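Long-range contacts in N-acetylmuramoyl-l-alanine amidase (Bartonella henselae, PDB 3NE8), which probably hydrolyses the amide bond between N-acetylmuramic acid and L-alanine in peptidoglycan, as a zinc-dependent amidase of bacterial cell-wall remodelling: residues S4-D10 against F73-I79; S80-I86 against I189-S195; E102-A108 against H171-D175. One frame throughout, in Å; residues are numbered along the deposited sequence.

Contact 1 (S4-D10 against F73-I79); sequences SFRVVLD and FDADLFI. With ACT (acetate ion), chain E.
Arg6 reaches Phe73 through a bend at its third torsion (chi3 66°), which turns the guanidinium back over the ring. The first torsion of Phe73 (chi1 -164°) lays that ring alongside strand 5-11, under Arg6 NH2 and against Val8 CG2. Strands 5-11 and 77-82 are parallel neighbours in the zinc amidase fold. Arg6 is near the start of the first, and Phe73 lies in the turn between helix 63-72 and the second. Arg6 NH2 sits over the centre of the Phe73 ring, and Arg6 CZ is 4.1 Å from the ring centroid, a cation-pi contact. Arg6 also grips Phe73 O side-on with NE and NH2, in the guanidinium plane. Arg6 NE lies 2.8 Å from Phe73 O. These two bonds fix the rotation of the group. Along a second edge, NH1 and NH2 hold one oxygen each of an acetate ion, probably from the crystallisation liquor, which adds to this in the crystal.

Asp76 pairs with both backbone polar atoms of Arg6. Its OD2 accepts from Arg6 N at 2.8 Å on the anti side, and its N donates to Arg6 O. Asp76 CB rests over one face of the Phe5 ring, 3.7 Å from the centroid, while a water joins OD2 to Ser4 O. Regular parallel pairing follows: Val8 N to Leu77 O, Ile79 N to Val8 O, Asp10 N to Ile79 O. Val8 splits its branches, CG2 against Phe73 and Ala75, CG1 at the Phe78 ring edge. Helix 206-227 lies on the face of Val7 and Ile79. At the far end, Asp10 CB stands 3.5 Å from Phe78 CZ.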
loop_
_atom_site.group_PDB
_atom_site.type_symbol
_atom_site.label_atom_id
_atom_site.label_comp_id
_atom_site.label_asym_id
_atom_site.label_seq_id
_atom_site.Cartn_x
_atom_site.Cartn_y
_atom_site.Cartn_z
ATOM N N SER A 4 19.697 0.346 -1.898
ATOM C CA SER A 4 19.373 -0.295 -3.164
ATOM C C SER A 4 18.279 -1.335 -2.964
ATOM O O SER A 4 18.423 -2.278 -2.179
ATOM C CB SER A 4 20.612 -0.927 -3.802
ATOM O OG SER A 4 21.550 0.067 -4.194
ATOM N N PHE A 5 17.180 -1.146 -3.680
ATOM C CA PHE A 5 16.043 -2.050 -3.615
ATOM C C PHE A 5 16.361 -3.285 -4.444
ATOM O O PHE A 5 16.866 -3.158 -5.555
ATOM C CB PHE A 5 14.809 -1.345 -4.180
ATOM C CG PHE A 5 13.517 -2.026 -3.854
ATOM C CD1 PHE A 5 13.010 -1.974 -2.571
ATOM C CD2 PHE A 5 12.790 -2.685 -4.832
ATOM C CE1 PHE A 5 11.817 -2.582 -2.256
ATOM C CE2 PHE A 5 11.587 -3.303 -4.516
ATOM C CZ PHE A 5 11.105 -3.243 -3.229
ATOM N N ARG A 6 16.066 -4.471 -3.920
ATOM C CA ARG A 6 16.515 -5.714 -4.542
ATOM C C ARG A 6 15.354 -6.450 -5.194
ATOM O O ARG A 6 14.384 -6.809 -4.527
ATOM C CB ARG A 6 17.186 -6.595 -3.486
ATOM C CG ARG A 6 18.323 -5.885 -2.735
ATOM C CD ARG A 6 18.918 -6.744 -1.626
ATOM N NE ARG A 6 19.598 -7.920 -2.159
ATOM C CZ ARG A 6 20.795 -7.895 -2.730
ATOM N NH1 ARG A 6 21.461 -6.745 -2.837
ATOM N NH2 ARG A 6 21.329 -9.015 -3.189
ATOM N N VAL A 7 15.457 -6.681 -6.498
ATOM C CA VAL A 7 14.371 -7.283 -7.266
ATOM C C VAL A 7 14.860 -8.525 -7.992
ATOM O O VAL A 7 15.908 -8.492 -8.641
ATOM C CB VAL A 7 13.845 -6.293 -8.323
ATOM C CG1 VAL A 7 12.703 -6.907 -9.123
ATOM C CG2 VAL A 7 13.384 -5.022 -7.656
ATOM N N VAL A 8 14.094 -9.613 -7.902
ATOM C CA VAL A 8 14.381 -10.808 -8.669
ATOM C C VAL A 8 13.276 -11.011 -9.681
ATOM O O VAL A 8 12.086 -10.977 -9.330
ATOM C CB VAL A 8 14.549 -12.035 -7.752
ATOM C CG1 VAL A 8 14.618 -13.328 -8.578
ATOM C CG2 VAL A 8 15.818 -11.869 -6.917
ATOM N N LEU A 9 13.679 -11.170 -10.940
ATOM C CA LEU A 9 12.775 -11.435 -12.045
ATOM C C LEU A 9 12.887 -12.893 -12.442
ATOM O O LEU A 9 13.993 -13.418 -12.599
ATOM C CB LEU A 9 13.113 -10.565 -13.252
ATOM C CG LEU A 9 13.197 -9.068 -12.975
ATOM C CD1 LEU A 9 13.564 -8.297 -14.232
ATOM C CD2 LEU A 9 11.902 -8.531 -12.387
ATOM N N ASP A 10 11.741 -13.535 -12.630
ATOM C CA ASP A 10 11.678 -14.941 -12.985
ATOM C C ASP A 10 11.059 -15.111 -14.363
ATOM O O ASP A 10 9.837 -15.048 -14.518
ATOM C CB ASP A 10 10.830 -15.695 -11.953
ATOM C CG ASP A 10 10.610 -17.140 -12.336
ATOM O OD1 ASP A 10 11.614 -17.802 -12.670
ATOM O OD2 ASP A 10 9.446 -17.612 -12.334
ATOM N N PHE A 73 18.829 -14.280 -2.652
ATOM C CA PHE A 73 19.229 -12.933 -3.061
ATOM C C PHE A 73 18.789 -11.883 -2.037
ATOM O O PHE A 73 19.090 -10.698 -2.198
ATOM C CB PHE A 73 18.596 -12.608 -4.426
ATOM C CG PHE A 73 19.214 -11.428 -5.139
ATOM C CD1 PHE A 73 20.494 -11.515 -5.649
ATOM C CD2 PHE A 73 18.497 -10.261 -5.348
ATOM C CE1 PHE A 73 21.071 -10.440 -6.323
ATOM C CE2 PHE A 73 19.061 -9.193 -6.032
ATOM C CZ PHE A 73 20.348 -9.284 -6.517
ATOM N N ASP A 74 18.048 -12.286 -1.006
ATOM C CA ASP A 74 17.440 -11.324 -0.086
ATOM C C ASP A 74 16.577 -10.325 -0.854
ATOM O O ASP A 74 16.634 -9.116 -0.622
ATOM C CB ASP A 74 18.503 -10.612 0.760
ATOM C CG ASP A 74 19.105 -11.512 1.820
ATOM O OD1 ASP A 74 18.460 -12.515 2.199
ATOM O OD2 ASP A 74 20.225 -11.219 2.278
ATOM N N ALA A 75 15.788 -10.835 -1.789
ATOM C CA ALA A 75 14.937 -9.988 -2.615
ATOM C C ALA A 75 13.916 -9.230 -1.786
ATOM O O ALA A 75 13.365 -9.768 -0.829
ATOM C CB ALA A 75 14.209 -10.823 -3.661
ATOM N N ASP A 76 13.665 -7.982 -2.178
ATOM C CA ASP A 76 12.555 -7.193 -1.655
ATOM C C ASP A 76 11.277 -7.377 -2.464
ATOM O O ASP A 76 10.197 -6.969 -2.033
ATOM C CB ASP A 76 12.940 -5.715 -1.651
ATOM C CG ASP A 76 14.130 -5.430 -0.767
ATOM O OD1 ASP A 76 14.081 -5.802 0.429
ATOM O OD2 ASP A 76 15.114 -4.831 -1.260
ATOM N N LEU A 77 11.393 -7.975 -3.643
ATOM C CA LEU A 77 10.271 -8.163 -4.555
ATOM C C LEU A 77 10.665 -9.238 -5.556
ATOM O O LEU A 77 11.812 -9.275 -6.016
ATOM C CB LEU A 77 9.955 -6.851 -5.289
ATOM C CG LEU A 77 8.839 -6.885 -6.337
ATOM C CD1 LEU A 77 7.483 -7.269 -5.740
ATOM C CD2 LEU A 77 8.743 -5.544 -7.047
ATOM N N PHE A 78 9.708 -10.092 -5.899
ATOM C CA PHE A 78 9.871 -11.191 -6.841
ATOM C C PHE A 78 8.746 -11.098 -7.862
ATOM O O PHE A 78 7.569 -11.009 -7.490
ATOM C CB PHE A 78 9.801 -12.522 -6.086
ATOM C CG PHE A 78 9.864 -13.738 -6.969
ATOM C CD1 PHE A 78 11.062 -14.143 -7.540
ATOM C CD2 PHE A 78 8.722 -14.484 -7.231
ATOM C CE1 PHE A 78 11.133 -15.286 -8.338
ATOM C CE2 PHE A 78 8.775 -15.609 -8.042
ATOM C CZ PHE A 78 9.992 -16.016 -8.593
ATOM N N ILE A 79 9.102 -11.103 -9.146
ATOM C CA ILE A 79 8.130 -11.002 -10.228
ATOM C C ILE A 79 8.334 -12.157 -11.198
ATOM O O ILE A 79 9.396 -12.266 -11.821
ATOM C CB ILE A 79 8.280 -9.667 -10.993
ATOM C CG1 ILE A 79 8.152 -8.465 -10.042
ATOM C CG2 ILE A 79 7.254 -9.587 -12.108
ATOM C CD1 ILE A 79 8.446 -7.125 -10.699
HETATM C C ACT E . 24.470 -7.747 -4.428
HETATM O O ACT E . 24.001 -6.828 -3.717
HETATM O OXT ACT E . 23.743 -8.745 -4.605
HETATM C CH3 ACT E . 25.840 -7.662 -5.035
HETATM O O HOH W 1 16.967 -3.272 0.036
#

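Contact 2 (S80-I86 against I189-S195); sequences SIHADTI and IEIGYLS. With ZN (zinc ion), chain B.
His82, the last residue of strand 77-82, and Asp84, in the loop just after it, bind the zinc ion, and Glu190 of the neighbouring parallel strand lies beside both. His82 ND1 is 2.2 Å from the metal. Asp84 uses both oxygens unequally, OD1 at 2.1 Å and OD2 at 2.6 Å from the zinc. His13, Glu28 and Glu115 complete the site.

Glu190 forms the next layer. Its chain bends at chi2 (-75°), which brings the carboxylate up to Asp84. OE1 accepts from Asp84 N on its syn side, and Glu190 OE2 lies 2.5 Å from Asp84 OD2. The two carboxylate planes are 65° apart. His82 NE2 donates to Ser80 OG, which is bonded in turn to Asp10.

The backbone sets these groups in place. Ile189 N binds Ser80 O, His82 N binds Ile189 O, and Ile191 N binds His82 O. Past the strands, Ser195 OG accepts from Ile86 N at 2.9 Å. Ile86 CD1 sits over the centre of the Tyr193 ring, whose OH bonds to Thr95.

Glu190 thus holds Asp84 by its backbone N while standing close to its metal-binding carboxylate. This is consistent with a second-shell part in shaping the zinc site.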
loop_
_atom_site.group_PDB
_atom_site.type_symbol
_atom_site.label_atom_id
_atom_site.label_comp_id
_atom_site.label_asym_id
_atom_site.label_seq_id
_atom_site.Cartn_x
_atom_site.Cartn_y
_atom_site.Cartn_z
ATOM N N SER A 80 7.331 -13.017 -11.317
ATOM C CA SER A 80 7.383 -14.103 -12.283
ATOM C C SER A 80 6.645 -13.664 -13.536
ATOM O O SER A 80 5.499 -13.192 -13.467
ATOM C CB SER A 80 6.753 -15.366 -11.702
ATOM O OG SER A 80 6.973 -16.489 -12.551
ATOM N N ILE A 81 7.306 -13.820 -14.679
ATOM C CA ILE A 81 6.853 -13.261 -15.950
ATOM C C ILE A 81 6.386 -14.382 -16.876
ATOM O O ILE A 81 7.136 -15.334 -17.122
ATOM C CB ILE A 81 8.022 -12.502 -16.610
ATOM C CG1 ILE A 81 8.448 -11.317 -15.733
ATOM C CG2 ILE A 81 7.675 -12.055 -18.032
ATOM C CD1 ILE A 81 9.859 -10.846 -15.956
ATOM N N HIS A 82 5.154 -14.258 -17.375
ATOM C CA HIS A 82 4.485 -15.295 -18.154
ATOM C C HIS A 82 3.750 -14.750 -19.363
ATOM O O HIS A 82 3.477 -13.551 -19.446
ATOM C CB HIS A 82 3.525 -16.080 -17.253
ATOM C CG HIS A 82 4.249 -16.960 -16.297
ATOM N ND1 HIS A 82 4.461 -18.297 -16.548
ATOM C CD2 HIS A 82 4.922 -16.673 -15.156
ATOM C CE1 HIS A 82 5.204 -18.806 -15.578
ATOM N NE2 HIS A 82 5.493 -17.844 -14.722
ATOM N N ALA A 83 3.459 -15.648 -20.301
ATOM C CA ALA A 83 2.622 -15.348 -21.455
ATOM C C ALA A 83 1.907 -16.637 -21.860
ATOM O O ALA A 83 2.236 -17.273 -22.864
ATOM C CB ALA A 83 3.455 -14.795 -22.599
ATOM N N ASP A 84 0.931 -17.025 -21.052
ATOM C CA ASP A 84 0.355 -18.355 -21.125
ATOM C C ASP A 84 -0.798 -18.499 -22.096
ATOM O O ASP A 84 -1.309 -17.527 -22.646
ATOM C CB ASP A 84 -0.117 -18.768 -19.732
ATOM C CG ASP A 84 1.040 -19.081 -18.819
ATOM O OD1 ASP A 84 1.747 -20.068 -19.108
ATOM O OD2 ASP A 84 1.270 -18.340 -17.843
ATOM N N THR A 85 -1.187 -19.745 -22.315
ATOM C CA THR A 85 -2.439 -20.044 -22.984
ATOM C C THR A 85 -3.501 -20.226 -21.908
ATOM O O THR A 85 -3.257 -20.905 -20.909
ATOM C CB THR A 85 -2.335 -21.331 -23.816
ATOM O OG1 THR A 85 -1.631 -21.058 -25.031
ATOM C CG2 THR A 85 -3.720 -21.865 -24.154
ATOM N N ILE A 86 -4.660 -19.602 -22.090
ATOM C CA ILE A 86 -5.769 -19.796 -21.153
ATOM C C ILE A 86 -6.919 -20.452 -21.897
ATOM O O ILE A 86 -6.919 -20.507 -23.129
ATOM C CB ILE A 86 -6.216 -18.496 -20.431
ATOM C CG1 ILE A 86 -6.330 -17.325 -21.404
ATOM C CG2 ILE A 86 -5.253 -18.151 -19.299
ATOM C CD1 ILE A 86 -6.819 -16.046 -20.744
ATOM N N ILE A 189 3.040 -11.888 -13.396
ATOM C CA ILE A 189 2.488 -10.993 -14.404
ATOM C C ILE A 189 2.365 -11.719 -15.723
ATOM O O ILE A 189 3.348 -12.263 -16.233
ATOM C CB ILE A 189 3.352 -9.743 -14.600
ATOM C CG1 ILE A 189 3.445 -8.970 -13.283
ATOM C CG2 ILE A 189 2.777 -8.860 -15.708
ATOM C CD1 ILE A 189 4.268 -7.698 -13.364
ATOM N N GLU A 190 1.146 -11.781 -16.249
ATOM C CA GLU A 190 0.939 -12.226 -17.620
ATOM C C GLU A 190 1.086 -10.994 -18.484
ATOM O O GLU A 190 0.288 -10.059 -18.384
ATOM C CB GLU A 190 -0.453 -12.829 -17.813
ATOM C CG GLU A 190 -0.692 -14.110 -17.040
ATOM C CD GLU A 190 -0.003 -15.329 -17.624
ATOM O OE1 GLU A 190 0.541 -15.261 -18.749
ATOM O OE2 GLU A 190 -0.019 -16.379 -16.936
ATOM N N ILE A 191 2.128 -10.950 -19.301
ATOM C CA ILE A 191 2.261 -9.757 -20.106
ATOM C C ILE A 191 1.210 -9.764 -21.210
ATOM O O ILE A 191 0.800 -8.686 -21.648
ATOM C CB ILE A 191 3.664 -9.549 -20.627
ATOM C CG1 ILE A 191 4.077 -10.762 -21.444
ATOM C CG2 ILE A 191 4.613 -9.308 -19.463
ATOM C CD1 ILE A 191 5.364 -10.575 -22.211
ATOM N N GLY A 192 0.735 -10.954 -21.584
ATOM C CA GLY A 192 -0.390 -11.148 -22.489
ATOM C C GLY A 192 -0.614 -12.644 -22.605
ATOM O O GLY A 192 0.151 -13.419 -22.035
ATOM N N TYR A 193 -1.638 -13.061 -23.346
ATOM C CA TYR A 193 -1.922 -14.484 -23.485
ATOM C C TYR A 193 -1.638 -14.966 -24.896
ATOM O O TYR A 193 -2.239 -14.494 -25.855
ATOM C CB TYR A 193 -3.371 -14.791 -23.083
ATOM C CG TYR A 193 -3.611 -14.474 -21.625
ATOM C CD1 TYR A 193 -3.314 -15.402 -20.635
ATOM C CD2 TYR A 193 -4.077 -13.224 -21.236
ATOM C CE1 TYR A 193 -3.498 -15.103 -19.286
ATOM C CE2 TYR A 193 -4.269 -12.917 -19.887
ATOM C CZ TYR A 193 -3.980 -13.861 -18.921
ATOM O OH TYR A 193 -4.165 -13.574 -17.586
ATOM N N LEU A 194 -0.726 -15.920 -25.027
ATOM C CA LEU A 194 -0.400 -16.446 -26.346
ATOM C C LEU A 194 -1.553 -17.220 -26.993
ATOM O O LEU A 194 -1.488 -17.555 -28.175
ATOM C CB LEU A 194 0.874 -17.291 -26.289
ATOM C CG LEU A 194 2.155 -16.455 -26.331
ATOM C CD1 LEU A 194 3.389 -17.297 -26.066
ATOM C CD2 LEU A 194 2.289 -15.750 -27.675
ATOM N N SER A 195 -2.609 -17.492 -26.228
ATOM C CA SER A 195 -3.821 -18.107 -26.766
ATOM C C SER A 195 -4.662 -17.114 -27.561
ATOM O O SER A 195 -5.584 -17.511 -28.271
ATOM C CB SER A 195 -4.657 -18.732 -25.644
ATOM O OG SER A 195 -4.651 -17.917 -24.481
HETATM ZN ZN ZN B . 3.535 -19.570 -18.056
#

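Contact 3 (E102-A108 against H171-D175); sequences EASDAIA and HRYAD
Glu102 meets Tyr173 through its backbone: the carbonyl O lies in the plane of the ring at its edge, 3.4 Å from Tyr173 CD1. Ala103 follows, with CB 3.9 Å from Ala174 CB and its CA-H directed at Tyr173 O. Ser104 clasps the strand backbone at two points. Its N donates to Tyr173 O at 2.8 Å, and its OG accepts from Tyr173 N at 3.1 Å. Ser104 CB lies over the centre of the Tyr173 ring, 3.5 Å from the centroid and 9° off the normal, a CH-pi contact. A chi1 of 44° sets the ring between the backbone N and carbonyl carbon of Tyr173, which swings it under the serine.

Asp105 is the N-cap of helix 106-116. Its OD2 takes the capping bond from Ala108 N and also forms a salt bridge with Arg172 NH1 at 3.2 Å, though the hydrogen bond within it is weak. Carboxylate and guanidinium planes stand nearly at right angles. OD1 accepts from Ser104 OG. Arg172 NH2 has its strongest partner in Asn168 O, and NE also bonds to Asn169 O. Ala108 CB then touches Ala174 CB at 4.2 Å.

The contact joins the start of helix 106-116 to strand 170-174, one of the two outermost strands of the sheet within this chain. That strand pairs with strand 94-99, whose Tyr97 touches both Ala108 and Arg172, while helix 135-161 packs against His171.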
loop_
_atom_site.group_PDB
_atom_site.type_symbol
_atom_site.label_atom_id
_atom_site.label_comp_id
_atom_site.label_asym_id
_atom_site.label_seq_id
_atom_site.Cartn_x
_atom_site.Cartn_y
_atom_site.Cartn_z
ATOM N N GLU A 102 -7.716 -19.913 -2.412
ATOM C CA GLU A 102 -8.958 -19.910 -3.171
ATOM C C GLU A 102 -8.841 -18.959 -4.361
ATOM O O GLU A 102 -8.549 -17.774 -4.191
ATOM C CB GLU A 102 -10.105 -19.471 -2.259
ATOM C CG GLU A 102 -11.499 -19.703 -2.813
ATOM C CD GLU A 102 -12.579 -19.479 -1.765
ATOM O OE1 GLU A 102 -13.615 -20.176 -1.815
ATOM O OE2 GLU A 102 -12.388 -18.612 -0.885
ATOM N N ALA A 103 -9.085 -19.477 -5.560
ATOM C CA ALA A 103 -8.920 -18.693 -6.783
ATOM C C ALA A 103 -9.977 -17.608 -6.924
ATOM O O ALA A 103 -11.113 -17.763 -6.454
ATOM C CB ALA A 103 -8.948 -19.596 -7.991
ATOM N N SER A 104 -9.609 -16.514 -7.581
ATOM C CA SER A 104 -10.535 -15.404 -7.806
ATOM C C SER A 104 -11.657 -15.773 -8.771
ATOM O O SER A 104 -12.752 -15.208 -8.713
ATOM C CB SER A 104 -9.783 -14.182 -8.342
ATOM O OG SER A 104 -8.968 -14.531 -9.451
ATOM N N ASP A 105 -11.377 -16.724 -9.653
ATOM C CA ASP A 105 -12.293 -17.080 -10.726
ATOM C C ASP A 105 -11.811 -18.357 -11.391
ATOM O O ASP A 105 -10.692 -18.813 -11.138
ATOM C CB ASP A 105 -12.379 -15.947 -11.753
ATOM C CG ASP A 105 -11.027 -15.594 -12.345
ATOM O OD1 ASP A 105 -10.388 -14.641 -11.853
ATOM O OD2 ASP A 105 -10.611 -16.269 -13.304
ATOM N N ALA A 106 -12.643 -18.922 -12.258
ATOM C CA ALA A 106 -12.350 -20.205 -12.879
ATOM C C ALA A 106 -11.143 -20.175 -13.810
ATOM O O ALA A 106 -10.427 -21.165 -13.913
ATOM C CB ALA A 106 -13.579 -20.731 -13.614
ATOM N N ILE A 107 -10.930 -19.059 -14.499
ATOM C CA ILE A 107 -9.778 -18.939 -15.388
ATOM C C ILE A 107 -8.482 -18.955 -14.582
ATOM O O ILE A 107 -7.525 -19.654 -14.931
ATOM C CB ILE A 107 -9.844 -17.650 -16.240
ATOM C CG1 ILE A 107 -10.952 -17.757 -17.293
ATOM C CG2 ILE A 107 -8.505 -17.379 -16.907
ATOM C CD1 ILE A 107 -10.658 -18.747 -18.405
ATOM N N ALA A 108 -8.450 -18.174 -13.510
ATOM C CA ALA A 108 -7.285 -18.124 -12.633
ATOM C C ALA A 108 -7.003 -19.499 -12.028
ATOM O O ALA A 108 -5.845 -19.931 -11.950
ATOM C CB ALA A 108 -7.501 -17.093 -11.548
ATOM N N HIS A 171 -6.442 -7.651 -11.570
ATOM C CA HIS A 171 -5.793 -8.268 -10.421
ATOM C C HIS A 171 -6.561 -9.517 -10.020
ATOM O O HIS A 171 -7.688 -9.423 -9.535
ATOM C CB HIS A 171 -5.667 -7.316 -9.229
ATOM C CG HIS A 171 -5.128 -7.983 -8.003
ATOM N ND1 HIS A 171 -5.607 -7.732 -6.735
ATOM C CD2 HIS A 171 -4.188 -8.946 -7.863
ATOM C CE1 HIS A 171 -4.958 -8.486 -5.865
ATOM N NE2 HIS A 171 -4.090 -9.232 -6.526
ATOM N N ARG A 172 -5.950 -10.676 -10.236
ATOM C CA ARG A 172 -6.554 -11.960 -9.916
ATOM C C ARG A 172 -5.658 -12.729 -8.955
ATOM O O ARG A 172 -4.589 -12.252 -8.560
ATOM C CB ARG A 172 -6.826 -12.755 -11.196
ATOM C CG ARG A 172 -7.744 -12.008 -12.147
ATOM C CD ARG A 172 -8.149 -12.818 -13.357
ATOM N NE ARG A 172 -8.974 -12.012 -14.256
ATOM C CZ ARG A 172 -9.856 -12.507 -15.116
ATOM N NH1 ARG A 172 -10.048 -13.817 -15.203
ATOM N NH2 ARG A 172 -10.547 -11.680 -15.891
ATOM N N TYR A 173 -6.088 -13.918 -8.553
ATOM C CA TYR A 173 -5.304 -14.689 -7.595
ATOM C C TYR A 173 -5.669 -16.160 -7.629
ATOM O O TYR A 173 -6.794 -16.535 -7.975
ATOM C CB TYR A 173 -5.420 -14.116 -6.174
ATOM C CG TYR A 173 -6.822 -13.743 -5.768
ATOM C CD1 TYR A 173 -7.680 -14.681 -5.217
ATOM C CD2 TYR A 173 -7.279 -12.442 -5.918
ATOM C CE1 TYR A 173 -8.972 -14.336 -4.842
ATOM C CE2 TYR A 173 -8.564 -12.087 -5.545
ATOM C CZ TYR A 173 -9.398 -13.040 -5.009
ATOM O OH TYR A 173 -10.681 -12.699 -4.633
ATOM N N ALA A 174 -4.688 -16.992 -7.313
ATOM C CA ALA A 174 -4.871 -18.431 -7.255
ATOM C C ALA A 174 -3.630 -19.021 -6.617
ATOM O O ALA A 174 -2.695 -18.295 -6.276
ATOM C CB ALA A 174 -5.101 -19.018 -8.651
ATOM N N ASP A 175 -3.617 -20.338 -6.450
ATOM C CA ASP A 175 -2.571 -21.001 -5.686
ATOM C C ASP A 175 -1.350 -21.329 -6.556
ATOM O O ASP A 175 -1.041 -22.497 -6.809
ATOM C CB ASP A 175 -3.156 -22.261 -5.045
ATOM C CG ASP A 175 -2.236 -22.887 -4.024
ATOM O OD1 ASP A 175 -1.347 -22.197 -3.485
ATOM O OD2 ASP A 175 -2.421 -24.092 -3.748
#

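Contacts 1 and 2 follow one another along strand 77-82, with centres 21 Å apart, and join directly. Asp10 OD2 lies 2.7 Å from Ser80 OG, a join that leads to the zinc site. Ile79 CG2 also packs on Ile189 CD1 at 3.8 Å. Contact 2 supplies two of the five zinc ligands, His82 and Asp84; the Asp10 side chain is about 8 Å from the zinc. Contact 3 lies at the strand 170-174 edge of the same sheet, 14 Å from contact 2 between centres. Ile86 CG2 touches Ile107 CG2 there at 4.1 Å. Helix 106-116, whose first turn lies in contact 3, carries the zinc ligand Glu115. Contacts 1 and 3 do not touch.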